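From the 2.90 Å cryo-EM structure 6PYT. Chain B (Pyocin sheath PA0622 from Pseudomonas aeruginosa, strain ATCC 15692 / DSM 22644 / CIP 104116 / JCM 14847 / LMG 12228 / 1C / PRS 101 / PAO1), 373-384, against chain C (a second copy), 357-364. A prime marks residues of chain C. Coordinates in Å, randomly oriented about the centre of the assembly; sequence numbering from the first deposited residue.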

ATOM      1  N   GLU B 373      40.749  41.697   4.242  1.00 46.87           N
ATOM      2  CA  GLU B 373      40.697  43.005   3.607  1.00 46.87           C
ATOM      3  C   GLU B 373      39.301  43.588   3.747  1.00 46.87           C
ATOM      4  O   GLU B 373      38.308  42.887   3.547  1.00 46.87           O
ATOM      5  CB  GLU B 373      41.045  42.903   2.126  1.00 46.87           C
ATOM      6  N   VAL B 374      39.225  44.871   4.074  1.00 46.81           N
ATOM      7  CA  VAL B 374      37.965  45.599   4.086  1.00 46.81           C
ATOM      8  C   VAL B 374      37.853  46.359   2.772  1.00 46.81           C
ATOM      9  O   VAL B 374      38.702  47.200   2.459  1.00 46.81           O
ATOM     10  CB  VAL B 374      37.882  46.561   5.275  1.00 46.81           C
ATOM     11  CG1 VAL B 374      36.563  47.243   5.253  1.00 46.81           C
ATOM     12  CG2 VAL B 374      38.062  45.826   6.566  1.00 46.81           C
ATOM     13  N   THR B 375      36.810  46.073   2.006  1.00 46.77           N
ATOM     14  CA  THR B 375      36.602  46.692   0.708  1.00 46.77           C
ATOM     15  C   THR B 375      35.330  47.525   0.724  1.00 46.77           C
ATOM     16  O   THR B 375      34.490  47.411   1.617  1.00 46.77           O
ATOM     17  CB  THR B 375      36.519  45.638  -0.401  1.00 46.77           C
ATOM     18  OG1 THR B 375      35.412  44.768  -0.154  1.00 46.77           O
ATOM     19  CG2 THR B 375      37.764  44.815  -0.426  1.00 46.77           C
ATOM     20  N   ASP B 376      35.200  48.383  -0.282  1.00 47.74           N
ATOM     21  CA  ASP B 376      33.945  49.052  -0.588  1.00 47.74           C
ATOM     22  C   ASP B 376      33.340  48.508  -1.874  1.00 47.74           C
ATOM     23  O   ASP B 376      32.646  49.228  -2.594  1.00 47.74           O
ATOM     24  CB  ASP B 376      34.143  50.562  -0.694  1.00 47.74           C
ATOM     25  N   GLN B 377      33.623  47.241  -2.179  1.00 48.18           N
ATOM     26  CA  GLN B 377      33.125  46.635  -3.408  1.00 48.18           C
ATOM     27  C   GLN B 377      31.619  46.441  -3.349  1.00 48.18           C
ATOM     28  O   GLN B 377      30.895  46.838  -4.269  1.00 48.18           O
ATOM     29  CB  GLN B 377      33.825  45.302  -3.656  1.00 48.18           C
ATOM     30  CG  GLN B 377      33.354  44.596  -4.902  1.00 48.18           C
ATOM     31  CD  GLN B 377      34.063  43.287  -5.121  1.00 48.18           C
ATOM     32  OE1 GLN B 377      34.914  42.902  -4.335  1.00 48.18           O
ATOM     33  NE2 GLN B 377      33.705  42.587  -6.182  1.00 48.18           N
ATOM     34  N   TRP B 378      31.125  45.844  -2.271  1.00 47.74           N
ATOM     35  CA  TRP B 378      29.689  45.631  -2.118  1.00 47.74           C
ATOM     36  C   TRP B 378      29.036  46.767  -1.345  1.00 47.74           C
ATOM     37  O   TRP B 378      28.228  46.554  -0.448  1.00 47.74           O
ATOM     38  CB  TRP B 378      29.442  44.300  -1.433  1.00 47.74           C
ATOM     39  CG  TRP B 378      29.973  43.159  -2.197  1.00 47.74           C
ATOM     40  CD1 TRP B 378      29.346  42.479  -3.187  1.00 47.74           C
ATOM     41  CD2 TRP B 378      31.244  42.540  -2.024  1.00 47.74           C
ATOM     42  NE1 TRP B 378      30.150  41.474  -3.650  1.00 47.74           N
ATOM     43  CE2 TRP B 378      31.322  41.489  -2.945  1.00 47.74           C
ATOM     44  CE3 TRP B 378      32.325  42.769  -1.172  1.00 47.74           C
ATOM     45  CZ2 TRP B 378      32.435  40.675  -3.045  1.00 47.74           C
ATOM     46  CZ3 TRP B 378      33.422  41.961  -1.266  1.00 47.74           C
ATOM     47  CH2 TRP B 378      33.474  40.928  -2.197  1.00 47.74           C
ATOM     48  N   LEU B 379      29.371  47.995  -1.716  1.00 51.41           N
ATOM     49  CA  LEU B 379      28.705  49.164  -1.179  1.00 51.41           C
ATOM     50  C   LEU B 379      27.609  49.641  -2.114  1.00 51.41           C
ATOM     51  O   LEU B 379      26.691  50.341  -1.677  1.00 51.41           O
ATOM     52  CB  LEU B 379      29.749  50.263  -0.930  1.00 51.41           C
ATOM     53  CG  LEU B 379      29.578  51.470  -0.006  1.00 51.41           C
ATOM     54  CD1 LEU B 379      28.817  52.615  -0.638  1.00 51.41           C
ATOM     55  CD2 LEU B 379      28.913  51.041   1.279  1.00 51.41           C
ATOM     56  N   THR B 380      27.671  49.230  -3.378  1.00 55.55           N
ATOM     57  CA  THR B 380      26.648  49.506  -4.374  1.00 55.55           C
ATOM     58  C   THR B 380      25.720  48.329  -4.610  1.00 55.55           C
ATOM     59  O   THR B 380      24.543  48.540  -4.923  1.00 55.55           O
ATOM     60  CB  THR B 380      27.296  49.870  -5.707  1.00 55.55           C
ATOM     61  OG1 THR B 380      27.964  48.715  -6.224  1.00 55.55           O
ATOM     62  CG2 THR B 380      28.320  50.962  -5.511  1.00 55.55           C
ATOM     63  N   GLU B 381      26.238  47.100  -4.477  1.00 57.51           N
ATOM     64  CA  GLU B 381      25.449  45.886  -4.689  1.00 57.51           C
ATOM     65  C   GLU B 381      24.292  45.794  -3.707  1.00 57.51           C
ATOM     66  O   GLU B 381      23.230  45.247  -4.034  1.00 57.51           O
ATOM     67  CB  GLU B 381      26.344  44.652  -4.553  1.00 57.51           C
ATOM     68  N   VAL B 382      24.478  46.329  -2.508  1.00 55.56           N
ATOM     69  CA  VAL B 382      23.391  46.565  -1.576  1.00 55.56           C
ATOM     70  C   VAL B 382      23.382  48.056  -1.291  1.00 55.56           C
ATOM     71  O   VAL B 382      24.134  48.811  -1.919  1.00 55.56           O
ATOM     72  CB  VAL B 382      23.561  45.741  -0.294  1.00 55.56           C
ATOM     73  CG1 VAL B 382      23.411  44.273  -0.600  1.00 55.56           C
ATOM     74  CG2 VAL B 382      24.927  45.990   0.281  1.00 55.56           C
ATOM     75  N   LEU B 383      22.497  48.475  -0.377  1.00 54.38           N
ATOM     76  CA  LEU B 383      22.377  49.855   0.115  1.00 54.38           C
ATOM     77  C   LEU B 383      21.990  50.815  -1.004  1.00 54.38           C
ATOM     78  O   LEU B 383      22.455  51.954  -1.059  1.00 54.38           O
ATOM     79  CB  LEU B 383      23.656  50.335   0.799  1.00 54.38           C
ATOM     80  CG  LEU B 383      24.267  49.422   1.849  1.00 54.38           C
ATOM     81  CD1 LEU B 383      25.487  50.080   2.428  1.00 54.38           C
ATOM     82  CD2 LEU B 383      23.270  49.074   2.901  1.00 54.38           C
ATOM     83  N   ASP B 384      21.133  50.358  -1.907  1.00 61.00           N
ATOM     84  CA  ASP B 384      20.790  51.156  -3.069  1.00 61.00           C
ATOM     85  C   ASP B 384      19.381  50.775  -3.496  1.00 61.00           C
ATOM     86  O   ASP B 384      18.826  49.774  -3.036  1.00 61.00           O
ATOM     87  CB  ASP B 384      21.826  50.940  -4.184  1.00 61.00           C
TER
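Chain C 357-364: IRFTDVPP

Strand pairing between subunits often rests on a short run of backbone bonds, with side chains adding bonds around it, and the pyocin sheath offers a compact example. A weakly bonded strand of chain C, about 357′-360′ and largely extended from Arg358′ on, runs parallel to a similarly weak strand of chain B, about 373-375, their axes crossing at -32° and approaching to 4.6 Å. Val374 pairs with Phe359′, CA to CA 5.3 Å.

The backbone bonds radiate from Phe359′, as parallel pairing requires: its N donates to Glu373 O (3.0 Å) and its O accepts from Thr375 N (2.7 Å), so one residue bridges two that flank Val374.

Polar side chains add to the contact. Thr375 OG1 donates to the same Phe359′ O at 3.0 Å. Arg358′ directs NH1 and NH2 to Gln377 OE1 (2.6 and 2.7 Å), a fork in which one acceptor serves both nitrogens near the guanidinium plane. Thr360′ OG1 accepts from Trp378 N at 3.2 Å and donates a weak bond to Thr375 O at 3.3 Å, so one hydroxyl links to both Trp378 and Thr375 of chain B.

Apolar contacts complete the fit. Val374 CG2 meets Phe359′ CZ at 3.6 Å; farther along, Pro363′ CG lies 3.8 Å from Leu379 CD2, and Pro363′ CD 3.7 Å from Leu383 CD1.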

ATOM      1  N   ILE C 357      39.904  36.828   2.849  1.00 44.76           N
ATOM      2  CA  ILE C 357      38.647  37.027   3.573  1.00 44.76           C
ATOM      3  C   ILE C 357      38.114  38.444   3.344  1.00 44.76           C
ATOM      4  O   ILE C 357      37.878  39.184   4.303  1.00 44.76           O
ATOM      5  CB  ILE C 357      38.791  36.710   5.078  1.00 44.76           C
ATOM      6  CG1 ILE C 357      39.522  35.396   5.295  1.00 44.76           C
ATOM      7  CG2 ILE C 357      37.438  36.395   5.692  1.00 44.76           C
ATOM      8  CD1 ILE C 357      39.887  35.142   6.719  1.00 44.76           C
ATOM      9  N   ARG C 358      38.094  38.893   2.089  1.00 45.55           N
ATOM     10  CA  ARG C 358      37.503  40.183   1.722  1.00 45.55           C
ATOM     11  C   ARG C 358      36.063  40.329   2.210  1.00 45.55           C
ATOM     12  O   ARG C 358      35.270  39.389   2.128  1.00 45.55           O
ATOM     13  CB  ARG C 358      37.522  40.338   0.205  1.00 45.55           C
ATOM     14  CG  ARG C 358      38.883  40.196  -0.396  1.00 45.55           C
ATOM     15  CD  ARG C 358      38.844  40.298  -1.897  1.00 45.55           C
ATOM     16  NE  ARG C 358      38.624  41.656  -2.366  1.00 45.55           N
ATOM     17  CZ  ARG C 358      37.550  42.036  -3.036  1.00 45.55           C
ATOM     18  NH1 ARG C 358      36.611  41.154  -3.324  1.00 45.55           N
ATOM     19  NH2 ARG C 358      37.421  43.288  -3.440  1.00 45.55           N
ATOM     20  N   PHE C 359      35.724  41.521   2.709  1.00 45.40           N
ATOM     21  CA  PHE C 359      34.342  41.845   3.049  1.00 45.40           C
ATOM     22  C   PHE C 359      34.128  43.351   2.958  1.00 45.40           C
ATOM     23  O   PHE C 359      35.071  44.126   2.803  1.00 45.40           O
ATOM     24  CB  PHE C 359      33.947  41.317   4.440  1.00 45.40           C
ATOM     25  CG  PHE C 359      34.699  41.939   5.577  1.00 45.40           C
ATOM     26  CD1 PHE C 359      35.903  41.416   5.986  1.00 45.40           C
ATOM     27  CD2 PHE C 359      34.179  43.020   6.266  1.00 45.40           C
ATOM     28  CE1 PHE C 359      36.585  41.976   7.024  1.00 45.40           C
ATOM     29  CE2 PHE C 359      34.863  43.583   7.305  1.00 45.40           C
ATOM     30  CZ  PHE C 359      36.062  43.061   7.682  1.00 45.40           C
ATOM     31  N   THR C 360      32.865  43.758   3.070  1.00 46.65           N
ATOM     32  CA  THR C 360      32.464  45.160   3.052  1.00 46.65           C
ATOM     33  C   THR C 360      31.773  45.502   4.361  1.00 46.65           C
ATOM     34  O   THR C 360      30.838  44.811   4.771  1.00 46.65           O
ATOM     35  CB  THR C 360      31.526  45.466   1.881  1.00 46.65           C
ATOM     36  OG1 THR C 360      32.209  45.236   0.651  1.00 46.65           O
ATOM     37  CG2 THR C 360      31.080  46.907   1.904  1.00 46.65           C
ATOM     38  N   ASP C 361      32.227  46.569   5.007  1.00 47.49           N
ATOM     39  CA  ASP C 361      31.662  47.009   6.269  1.00 47.49           C
ATOM     40  C   ASP C 361      30.476  47.932   6.027  1.00 47.49           C
ATOM     41  O   ASP C 361      30.371  48.578   4.983  1.00 47.49           O
ATOM     42  CB  ASP C 361      32.724  47.730   7.092  1.00 47.49           C
ATOM     43  N   VAL C 362      29.580  47.990   7.002  1.00 46.87           N
ATOM     44  CA  VAL C 362      28.414  48.870   6.910  1.00 46.87           C
ATOM     45  C   VAL C 362      28.844  50.304   7.212  1.00 46.87           C
ATOM     46  O   VAL C 362      29.571  50.536   8.189  1.00 46.87           O
ATOM     47  CB  VAL C 362      27.306  48.401   7.853  1.00 46.87           C
ATOM     48  CG1 VAL C 362      26.661  47.166   7.295  1.00 46.87           C
ATOM     49  CG2 VAL C 362      27.861  48.034   9.213  1.00 46.87           C
ATOM     50  N   PRO C 363      28.463  51.274   6.388  1.00 47.54           N
ATOM     51  CA  PRO C 363      28.888  52.652   6.619  1.00 47.54           C
ATOM     52  C   PRO C 363      27.984  53.344   7.623  1.00 47.54           C
ATOM     53  O   PRO C 363      26.760  53.147   7.608  1.00 47.54           O
ATOM     54  CB  PRO C 363      28.767  53.289   5.229  1.00 47.54           C
ATOM     55  CG  PRO C 363      27.713  52.501   4.558  1.00 47.54           C
ATOM     56  CD  PRO C 363      27.839  51.102   5.068  1.00 47.54           C
ATOM     57  N   PRO C 364      28.543  54.150   8.518  1.00 47.72           N
ATOM     58  CA  PRO C 364      27.706  54.926   9.434  1.00 47.72           C
ATOM     59  C   PRO C 364      27.138  56.164   8.762  1.00 47.72           C
ATOM     60  O   PRO C 364      27.780  56.803   7.928  1.00 47.72           O
ATOM     61  CB  PRO C 364      28.675  55.301  10.559  1.00 47.72           C
ATOM     62  CG  PRO C 364      29.993  55.332   9.905  1.00 47.72           C
ATOM     63  CD  PRO C 364      29.971  54.266   8.849  1.00 47.72           C
TER